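Local coordinates for methyltransferase domain-containing protein (Pyrococcus horikoshii, PDB 1VE3) that binds S-adenosylmethionine and is probably a methyltransferase that uses it as methyl donor, though its substrate is not known, at residues A[109-114]-A[139-144]; A[208-213]-A[221-226]. All blocks are in the same frame, centred on the assembly; numbering follows the deposited sequence.

Contact 1. Residues A[109-114]-A[139-144]. With SAM (S-adenosylmethionine), chain C.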
ATOM      1  N   PHE A 109       8.046  -7.210 -15.931  1.00 29.40           N
ATOM      2  CA  PHE A 109       9.052  -7.807 -15.058  1.00 29.30           C
ATOM      3  C   PHE A 109       9.320  -6.768 -13.962  1.00 30.24           C
ATOM      4  O   PHE A 109      10.053  -5.787 -14.167  1.00 28.35           O
ATOM      5  CB  PHE A 109      10.295  -8.083 -15.922  1.00 29.13           C
ATOM      6  CG  PHE A 109      11.376  -8.862 -15.241  1.00 27.89           C
ATOM      7  CD1 PHE A 109      11.095 -10.048 -14.574  1.00 27.66           C
ATOM      8  CD2 PHE A 109      12.699  -8.443 -15.334  1.00 29.37           C
ATOM      9  CE1 PHE A 109      12.114 -10.807 -14.010  1.00 28.64           C
ATOM     10  CE2 PHE A 109      13.731  -9.196 -14.774  1.00 27.69           C
ATOM     11  CZ  PHE A 109      13.437 -10.381 -14.112  1.00 30.08           C
ATOM     12  N   ILE A 110       8.719  -6.994 -12.797  1.00 29.51           N
ATOM     13  CA  ILE A 110       8.817  -6.049 -11.694  1.00 30.74           C
ATOM     14  C   ILE A 110       9.544  -6.510 -10.428  1.00 30.38           C
ATOM     15  O   ILE A 110       9.320  -7.611  -9.942  1.00 30.68           O
ATOM     16  CB  ILE A 110       7.388  -5.574 -11.305  1.00 29.05           C
ATOM     17  CG1 ILE A 110       6.732  -4.898 -12.519  1.00 30.97           C
ATOM     18  CG2 ILE A 110       7.444  -4.641 -10.104  1.00 28.52           C
ATOM     19  CD1 ILE A 110       5.299  -4.445 -12.292  1.00 36.18           C
ATOM     20  N   ASP A 111      10.404  -5.640  -9.897  1.00 32.12           N
ATOM     21  CA  ASP A 111      11.154  -5.911  -8.666  1.00 31.92           C
ATOM     22  C   ASP A 111      11.658  -7.347  -8.547  1.00 31.00           C
ATOM     23  O   ASP A 111      11.416  -7.988  -7.529  1.00 29.72           O
ATOM     24  CB  ASP A 111      10.277  -5.627  -7.433  1.00 34.94           C
ATOM     25  CG  ASP A 111      10.008  -4.147  -7.208  1.00 39.31           C
ATOM     26  OD1 ASP A 111      10.979  -3.360  -7.192  1.00 42.64           O
ATOM     27  OD2 ASP A 111       8.821  -3.772  -7.019  1.00 40.19           O
ATOM     28  N   SER A 112      12.367  -7.861  -9.546  1.00 28.38           N
ATOM     29  CA  SER A 112      12.824  -9.247  -9.449  1.00 28.98           C
ATOM     30  C   SER A 112      14.280  -9.545  -9.780  1.00 27.85           C
ATOM     31  O   SER A 112      14.731 -10.667  -9.557  1.00 28.09           O
ATOM     32  CB  SER A 112      11.949 -10.152 -10.326  1.00 28.61           C
ATOM     33  OG  SER A 112      10.591 -10.082  -9.940  1.00 30.20           O
ATOM     34  N   ILE A 113      15.015  -8.563 -10.295  1.00 27.35           N
ATOM     35  CA  ILE A 113      16.396  -8.797 -10.682  1.00 26.93           C
ATOM     36  C   ILE A 113      17.352  -9.260  -9.586  1.00 27.96           C
ATOM     37  O   ILE A 113      18.368  -9.883  -9.902  1.00 26.44           O
ATOM     38  CB  ILE A 113      17.018  -7.562 -11.381  1.00 29.93           C
ATOM     39  CG1 ILE A 113      16.974  -6.348 -10.458  1.00 30.20           C
ATOM     40  CG2 ILE A 113      16.296  -7.289 -12.695  1.00 27.98           C
ATOM     41  CD1 ILE A 113      17.720  -5.142 -11.026  1.00 36.69           C
ATOM     42  N   VAL A 114      17.050  -8.982  -8.315  1.00 26.32           N
ATOM     43  CA  VAL A 114      17.949  -9.424  -7.245  1.00 27.03           C
ATOM     44  C   VAL A 114      18.104 -10.932  -7.270  1.00 25.98           C
ATOM     45  O   VAL A 114      19.040 -11.472  -6.697  1.00 26.79           O
ATOM     46  CB  VAL A 114      17.467  -9.003  -5.812  1.00 27.05           C
ATOM     47  CG1 VAL A 114      17.468  -7.488  -5.685  1.00 28.97           C
ATOM     48  CG2 VAL A 114      16.077  -9.569  -5.512  1.00 26.64           C
ATOM     49  N   ILE A 139       8.373  -4.384 -20.478  1.00 29.53           N
ATOM     50  CA  ILE A 139       8.363  -3.318 -19.483  1.00 29.88           C
ATOM     51  C   ILE A 139       8.872  -3.806 -18.131  1.00 29.56           C
ATOM     52  O   ILE A 139       8.223  -4.633 -17.485  1.00 27.97           O
ATOM     53  CB  ILE A 139       6.936  -2.753 -19.304  1.00 30.21           C
ATOM     54  CG1 ILE A 139       6.468  -2.117 -20.613  1.00 30.42           C
ATOM     55  CG2 ILE A 139       6.911  -1.738 -18.163  1.00 31.19           C
ATOM     56  CD1 ILE A 139       5.027  -1.646 -20.587  1.00 32.75           C
HETATM   57  N   MSE A 140      10.026  -3.303 -17.697  1.00 30.34           N
HETATM   58  CA  MSE A 140      10.552  -3.726 -16.409  1.00 31.42           C
HETATM   59  C   MSE A 140      10.824  -2.578 -15.437  1.00 30.47           C
HETATM   60  O   MSE A 140      11.095  -1.442 -15.828  1.00 28.54           O
HETATM   61  CB  MSE A 140      11.805  -4.620 -16.582  1.00 34.61           C
HETATM   62  CG  MSE A 140      13.167  -3.945 -16.725  1.00 40.73           C
HETATM   63 SE   MSE A 140      14.667  -5.242 -16.493  1.00 45.06          SE
HETATM   64  CE  MSE A 140      15.044  -4.918 -14.642  1.00 44.54           C
ATOM     65  N   TYR A 141      10.699  -2.890 -14.157  1.00 30.93           N
ATOM     66  CA  TYR A 141      10.932  -1.924 -13.102  1.00 31.74           C
ATOM     67  C   TYR A 141      11.963  -2.549 -12.189  1.00 32.24           C
ATOM     68  O   TYR A 141      11.813  -3.698 -11.764  1.00 31.43           O
ATOM     69  CB  TYR A 141       9.645  -1.651 -12.320  1.00 31.62           C
ATOM     70  CG  TYR A 141       9.877  -0.831 -11.071  1.00 31.38           C
ATOM     71  CD1 TYR A 141      10.081   0.549 -11.139  1.00 31.73           C
ATOM     72  CD2 TYR A 141       9.914  -1.440  -9.821  1.00 32.12           C
ATOM     73  CE1 TYR A 141      10.315   1.295  -9.983  1.00 35.09           C
ATOM     74  CE2 TYR A 141      10.147  -0.706  -8.665  1.00 34.01           C
ATOM     75  CZ  TYR A 141      10.347   0.656  -8.749  1.00 33.68           C
ATOM     76  OH  TYR A 141      10.595   1.368  -7.594  1.00 36.92           O
ATOM     77  N   PHE A 142      13.024  -1.810 -11.906  1.00 34.52           N
ATOM     78  CA  PHE A 142      14.070  -2.332 -11.045  1.00 36.88           C
ATOM     79  C   PHE A 142      14.696  -1.215 -10.247  1.00 38.24           C
ATOM     80  O   PHE A 142      14.512  -0.030 -10.545  1.00 38.61           O
ATOM     81  CB  PHE A 142      15.157  -3.051 -11.863  1.00 37.42           C
ATOM     82  CG  PHE A 142      15.951  -2.140 -12.765  1.00 40.60           C
ATOM     83  CD1 PHE A 142      15.409  -1.670 -13.962  1.00 42.04           C
ATOM     84  CD2 PHE A 142      17.229  -1.729 -12.406  1.00 38.94           C
ATOM     85  CE1 PHE A 142      16.130  -0.801 -14.786  1.00 42.77           C
ATOM     86  CE2 PHE A 142      17.955  -0.862 -13.219  1.00 42.33           C
ATOM     87  CZ  PHE A 142      17.405  -0.396 -14.412  1.00 42.30           C
ATOM     88  N   THR A 143      15.448  -1.604  -9.231  1.00 36.09           N
ATOM     89  CA  THR A 143      16.110  -0.643  -8.378  1.00 36.14           C
ATOM     90  C   THR A 143      17.613  -0.770  -8.567  1.00 36.24           C
ATOM     91  O   THR A 143      18.149  -1.876  -8.590  1.00 34.87           O
ATOM     92  CB  THR A 143      15.736  -0.891  -6.899  1.00 33.71           C
ATOM     93  OG1 THR A 143      14.323  -0.718  -6.748  1.00 36.70           O
ATOM     94  CG2 THR A 143      16.464   0.080  -5.974  1.00 33.27           C
ATOM     95  N   ASP A 144      18.280   0.367  -8.732  1.00 36.09           N
ATOM     96  CA  ASP A 144      19.722   0.370  -8.889  1.00 37.52           C
ATOM     97  C   ASP A 144      20.265   0.115  -7.485  1.00 37.79           C
ATOM     98  O   ASP A 144      20.560   1.049  -6.732  1.00 35.73           O
ATOM     99  CB  ASP A 144      20.201   1.728  -9.407  1.00 37.87           C
ATOM    100  CG  ASP A 144      21.692   1.744  -9.718  1.00 39.57           C
ATOM    101  OD1 ASP A 144      22.475   1.208  -8.908  1.00 39.28           O
ATOM    102  OD2 ASP A 144      22.081   2.306 -10.767  1.00 39.22           O
TER
HETATM  103  N   SAM C 302       6.686  -9.294  -9.857  1.00 30.04           N
HETATM  104  CA  SAM C 302       6.465  -9.565  -8.407  1.00 31.39           C
HETATM  105  C   SAM C 302       5.793  -8.356  -7.761  1.00 32.52           C
HETATM  106  O   SAM C 302       4.923  -8.557  -6.904  1.00 33.99           O
HETATM  107  OXT SAM C 302       6.202  -7.223  -8.166  1.00 30.23           O
HETATM  108  CB  SAM C 302       7.799  -9.789  -7.771  1.00 31.94           C
HETATM  109  CG  SAM C 302       7.743 -10.590  -6.566  1.00 30.17           C
HETATM  110  SD  SAM C 302       9.370 -10.874  -5.761  1.00 30.17           S
HETATM  111  CE  SAM C 302       9.950  -9.356  -5.332  1.00 27.33           C
HETATM  112  C5' SAM C 302      10.366 -11.700  -7.011  1.00 25.73           C
HETATM  113  C4' SAM C 302       9.822 -13.111  -7.579  1.00 23.98           C
HETATM  114  O4' SAM C 302      10.760 -13.617  -8.591  1.00 23.29           O
HETATM  115  C3' SAM C 302       9.819 -14.226  -6.545  1.00 23.85           C
HETATM  116  O3' SAM C 302       8.319 -14.398  -6.437  1.00 27.01           O
HETATM  117  C2' SAM C 302      10.333 -15.492  -7.138  1.00 24.95           C
HETATM  118  O2' SAM C 302       9.754 -16.744  -6.937  1.00 26.57           O
HETATM  119  C1' SAM C 302      10.535 -15.011  -8.623  1.00 22.86           C
HETATM  120  N9  SAM C 302      11.638 -15.706  -9.299  1.00 25.14           N
HETATM  121  C8  SAM C 302      12.974 -15.906  -8.955  1.00 25.82           C
HETATM  122  N7  SAM C 302      13.652 -16.591  -9.842  1.00 24.82           N
HETATM  123  C5  SAM C 302      12.746 -16.866 -10.819  1.00 26.80           C
HETATM  124  C6  SAM C 302      12.805 -17.585 -12.092  1.00 25.10           C
HETATM  125  N6  SAM C 302      13.933 -18.161 -12.542  1.00 24.75           N
HETATM  126  N1  SAM C 302      11.643 -17.686 -12.887  1.00 26.53           N
HETATM  127  C2  SAM C 302      10.472 -17.111 -12.461  1.00 25.85           C
HETATM  128  N3  SAM C 302      10.309 -16.423 -11.297  1.00 25.42           N
HETATM  129  C4  SAM C 302      11.483 -16.328 -10.508  1.00 24.20           C
HETATM  130  O   HOH W   1      12.661  -6.794 -12.021  1.00 31.01           O
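I113 reaches across to two side chains of the neighbouring strand: its CD1 packs on CB of F142 at 3.4 Å, and its CG2 presses against the methyl CE of the selenomethionine M140 at 3.3 Å, closer than usual for carbons. With CG1 between the backbone N and the carbonyl carbon (chi1 59°), CG2 is anti to the carbonyl carbon, and the two branches meet different partners. The M140 chain bends at chi3, turning CE to I113. Its SE lies in the plane of the F109 ring at the edge, 3.9 Å from CD2, a Met-aromatic contact; V199 of helix 196-203 also touches M140. Beneath these side chains run two parallel strands of the Rossmann-like methyltransferase sheet: F109 N bonds to I139 O and Y141 N to F109 O, and D111 N, just past the strand end, adds a third bond to Y141 O. Past I110 the first strand gives way to the loop that lines the S-adenosylmethionine pocket. I110 O accepts both the ligand's amino N, at 3.1 Å, and S112 OG, which comes from above the carbonyl plane. S112 OG also lies 3.4 Å from ligand C5'. A water accepts from S112 N at 2.7 Å and donates to Y141 O, bridging loop and strand over one face of the F109 ring. On the side of the sheet bearing Y141, the D111 carboxylate stands at the ring edge, planes 89° apart, OD1 3.1 Å from CE2. D111 OD2 forms a salt bridge with ligand-binding R24, while T143 OG1 bonds to S219 OG.

Contact 2. Residues A[208-213]-A[221-226]; sequences TKEAEE and LTVYNP
V223 and A211 pair where the antiparallel hairpin is tightly packed, their CB atoms 4.3 Å apart. Opposite V223 the first strand carries an extra residue, a classic beta bulge, and V223 O takes both E210 N, at 2.7 Å, and A211 N, more weakly at 3.3 Å. From A211-V223 the ladder is regular, through to the hydrogen-bonded pair E213-L221, joined in both directions. On the other face, T222 OG1 donates to the anti lone pair of E212 OE2. The solvent side is formed by the exposed T208, K209 and E210. A water lies 2.8 Å from T208 OG1; K209 CB touches CE1 of Y224, and K209 NZ pairs with E212 OE1. E210, its CG anti to the backbone N (chi1 -175°), extends to N225, whose ND2 donates at 2.9 Å to the anti lone pair of OE1, the acceptor lying in the amide plane. An alanine at N225 would probably leave E210 OE1 without this donor and its carboxylate freer to turn, although K137 would still pair with OE2. Strand 207-215 is outermost within the chain's sheet; strand 219-226 lies between it and strand 136-143, with helix 196-203 packed against Y224.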
ATOM      1  N   THR A 208      15.740  -2.264 -27.898  1.00 32.01           N
ATOM      2  CA  THR A 208      16.013  -0.857 -28.110  1.00 35.40           C
ATOM      3  C   THR A 208      15.038  -0.228 -27.112  1.00 36.06           C
ATOM      4  O   THR A 208      13.933  -0.741 -26.921  1.00 37.10           O
ATOM      5  CB  THR A 208      15.659  -0.418 -29.541  1.00 35.38           C
ATOM      6  OG1 THR A 208      14.272  -0.693 -29.824  1.00 36.27           O
ATOM      7  CG2 THR A 208      16.510  -1.182 -30.534  1.00 37.01           C
ATOM      8  N   LYS A 209      15.430   0.848 -26.441  1.00 38.47           N
ATOM      9  CA  LYS A 209      14.495   1.417 -25.479  1.00 40.35           C
ATOM     10  C   LYS A 209      13.531   2.445 -26.046  1.00 41.44           C
ATOM     11  O   LYS A 209      13.915   3.388 -26.748  1.00 41.41           O
ATOM     12  CB  LYS A 209      15.230   2.005 -24.266  1.00 43.27           C
ATOM     13  CG  LYS A 209      16.092   3.195 -24.535  1.00 47.12           C
ATOM     14  CD  LYS A 209      16.362   3.956 -23.238  1.00 49.41           C
ATOM     15  CE  LYS A 209      17.003   3.071 -22.174  1.00 51.11           C
ATOM     16  NZ  LYS A 209      17.413   3.853 -20.971  1.00 51.22           N
ATOM     17  N   GLU A 210      12.259   2.217 -25.735  1.00 39.93           N
ATOM     18  CA  GLU A 210      11.160   3.080 -26.153  1.00 40.32           C
ATOM     19  C   GLU A 210      11.072   4.293 -25.224  1.00 39.40           C
ATOM     20  O   GLU A 210      11.019   5.428 -25.682  1.00 36.70           O
ATOM     21  CB  GLU A 210       9.835   2.303 -26.111  1.00 40.14           C
ATOM     22  CG  GLU A 210       8.629   3.065 -26.654  1.00 43.25           C
ATOM     23  CD  GLU A 210       7.346   2.244 -26.618  1.00 44.73           C
ATOM     24  OE1 GLU A 210       7.380   1.069 -27.027  1.00 43.90           O
ATOM     25  OE2 GLU A 210       6.296   2.773 -26.190  1.00 47.01           O
ATOM     26  N   ALA A 211      11.069   4.044 -23.914  1.00 38.40           N
ATOM     27  CA  ALA A 211      10.976   5.119 -22.931  1.00 39.12           C
ATOM     28  C   ALA A 211      11.600   4.715 -21.596  1.00 40.20           C
ATOM     29  O   ALA A 211      11.952   3.554 -21.391  1.00 39.59           O
ATOM     30  CB  ALA A 211       9.518   5.499 -22.723  1.00 34.83           C
ATOM     31  N   GLU A 212      11.722   5.680 -20.688  1.00 41.15           N
ATOM     32  CA  GLU A 212      12.294   5.421 -19.375  1.00 43.18           C
ATOM     33  C   GLU A 212      11.803   6.449 -18.364  1.00 44.24           C
ATOM     34  O   GLU A 212      11.873   7.653 -18.608  1.00 44.29           O
ATOM     35  CB  GLU A 212      13.815   5.453 -19.456  1.00 44.02           C
ATOM     36  CG  GLU A 212      14.502   4.903 -18.226  1.00 48.84           C
ATOM     37  CD  GLU A 212      15.908   4.428 -18.525  1.00 51.28           C
ATOM     38  OE1 GLU A 212      16.798   5.275 -18.761  1.00 51.68           O
ATOM     39  OE2 GLU A 212      16.119   3.195 -18.536  1.00 52.63           O
ATOM     40  N   GLU A 213      11.299   5.967 -17.232  1.00 44.36           N
ATOM     41  CA  GLU A 213      10.788   6.838 -16.182  1.00 45.03           C
ATOM     42  C   GLU A 213      11.585   6.625 -14.901  1.00 46.07           C
ATOM     43  O   GLU A 213      11.776   5.486 -14.467  1.00 45.81           O
ATOM     44  CB  GLU A 213       9.322   6.518 -15.889  1.00 45.84           C
ATOM     45  CG  GLU A 213       8.361   6.589 -17.071  1.00 48.18           C
ATOM     46  CD  GLU A 213       7.866   8.000 -17.370  1.00 47.87           C
ATOM     47  OE1 GLU A 213       7.906   8.862 -16.464  1.00 47.22           O
ATOM     48  OE2 GLU A 213       7.416   8.236 -18.510  1.00 45.83           O
ATOM     49  N   LEU A 221      11.582   2.647 -14.462  1.00 34.49           N
ATOM     50  CA  LEU A 221      10.581   1.910 -15.210  1.00 34.85           C
ATOM     51  C   LEU A 221      11.064   2.085 -16.638  1.00 32.98           C
ATOM     52  O   LEU A 221      11.138   3.209 -17.127  1.00 34.67           O
ATOM     53  CB  LEU A 221       9.193   2.529 -15.074  1.00 35.50           C
ATOM     54  CG  LEU A 221       8.168   1.805 -15.941  1.00 38.26           C
ATOM     55  CD1 LEU A 221       7.765   0.507 -15.272  1.00 34.37           C
ATOM     56  CD2 LEU A 221       6.961   2.688 -16.161  1.00 39.66           C
ATOM     57  N   THR A 222      11.412   0.985 -17.297  1.00 32.36           N
ATOM     58  CA  THR A 222      11.905   1.064 -18.669  1.00 30.55           C
ATOM     59  C   THR A 222      11.015   0.331 -19.664  1.00 30.82           C
ATOM     60  O   THR A 222      10.526  -0.758 -19.384  1.00 30.21           O
ATOM     61  CB  THR A 222      13.325   0.481 -18.782  1.00 32.20           C
ATOM     62  OG1 THR A 222      14.198   1.171 -17.880  1.00 34.49           O
ATOM     63  CG2 THR A 222      13.845   0.649 -20.202  1.00 34.86           C
ATOM     64  N   VAL A 223      10.808   0.938 -20.830  1.00 30.55           N
ATOM     65  CA  VAL A 223       9.992   0.330 -21.873  1.00 31.32           C
ATOM     66  C   VAL A 223      10.903  -0.077 -23.034  1.00 30.79           C
ATOM     67  O   VAL A 223      11.576   0.760 -23.629  1.00 30.38           O
ATOM     68  CB  VAL A 223       8.898   1.309 -22.365  1.00 32.34           C
ATOM     69  CG1 VAL A 223       8.052   0.649 -23.444  1.00 32.32           C
ATOM     70  CG2 VAL A 223       8.005   1.712 -21.187  1.00 35.20           C
ATOM     71  N   TYR A 224      10.915  -1.367 -23.348  1.00 31.10           N
ATOM     72  CA  TYR A 224      11.766  -1.897 -24.411  1.00 31.74           C
ATOM     73  C   TYR A 224      11.001  -2.525 -25.572  1.00 31.89           C
ATOM     74  O   TYR A 224       9.911  -3.060 -25.397  1.00 32.76           O
ATOM     75  CB  TYR A 224      12.720  -2.958 -23.835  1.00 30.18           C
ATOM     76  CG  TYR A 224      13.867  -2.413 -23.010  1.00 29.81           C
ATOM     77  CD1 TYR A 224      14.877  -1.658 -23.601  1.00 31.39           C
ATOM     78  CD2 TYR A 224      13.952  -2.667 -21.644  1.00 29.57           C
ATOM     79  CE1 TYR A 224      15.943  -1.172 -22.857  1.00 30.41           C
ATOM     80  CE2 TYR A 224      15.018  -2.188 -20.885  1.00 28.49           C
ATOM     81  CZ  TYR A 224      16.008  -1.442 -21.499  1.00 31.40           C
ATOM     82  OH  TYR A 224      17.068  -0.965 -20.763  1.00 34.81           O
ATOM     83  N   ASN A 225      11.597  -2.461 -26.760  1.00 32.08           N
ATOM     84  CA  ASN A 225      11.015  -3.059 -27.955  1.00 32.48           C
ATOM     85  C   ASN A 225      12.027  -4.105 -28.416  1.00 34.06           C
ATOM     86  O   ASN A 225      13.224  -3.831 -28.471  1.00 32.33           O
ATOM     87  CB  ASN A 225      10.823  -2.004 -29.045  1.00 33.63           C
ATOM     88  CG  ASN A 225       9.854  -0.910 -28.635  1.00 33.37           C
ATOM     89  OD1 ASN A 225       9.951   0.221 -29.101  1.00 32.11           O
ATOM     90  ND2 ASN A 225       8.905  -1.250 -27.765  1.00 34.59           N
ATOM     91  N   PRO A 226      11.557  -5.316 -28.748  1.00 35.30           N
ATOM     92  CA  PRO A 226      12.413  -6.414 -29.202  1.00 38.84           C
ATOM     93  C   PRO A 226      13.041  -6.190 -30.572  1.00 42.01           C
ATOM     94  O   PRO A 226      12.477  -5.498 -31.417  1.00 42.42           O
ATOM     95  CB  PRO A 226      11.464  -7.606 -29.197  1.00 38.38           C
ATOM     96  CG  PRO A 226      10.167  -6.984 -29.580  1.00 36.46           C
ATOM     97  CD  PRO A 226      10.143  -5.735 -28.734  1.00 36.64           C
TER
HETATM   98  O   HOH W   2      13.921  -2.394 -32.074  1.00 53.09           O

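Contacts 1 and 2 lie in series along the chain and side by side in one mixed sheet, their centres about 13 Å apart. Strands 136-143 and 219-226 are neighbours: M140 O and T222 N, 2.9 Å apart, probably form a hydrogen bond, and I139 CG2 packs on L221 CD1 at 3.8 Å. Contact 1 is parallel and touches S-adenosylmethionine through the end of strand 104-110 and the loop after it, whereas contact 2 is the antiparallel hairpin at the sheet's far side, with the L221 side chain about 11 Å from the ligand. Helix 196-203 packs against side chains of both contacts.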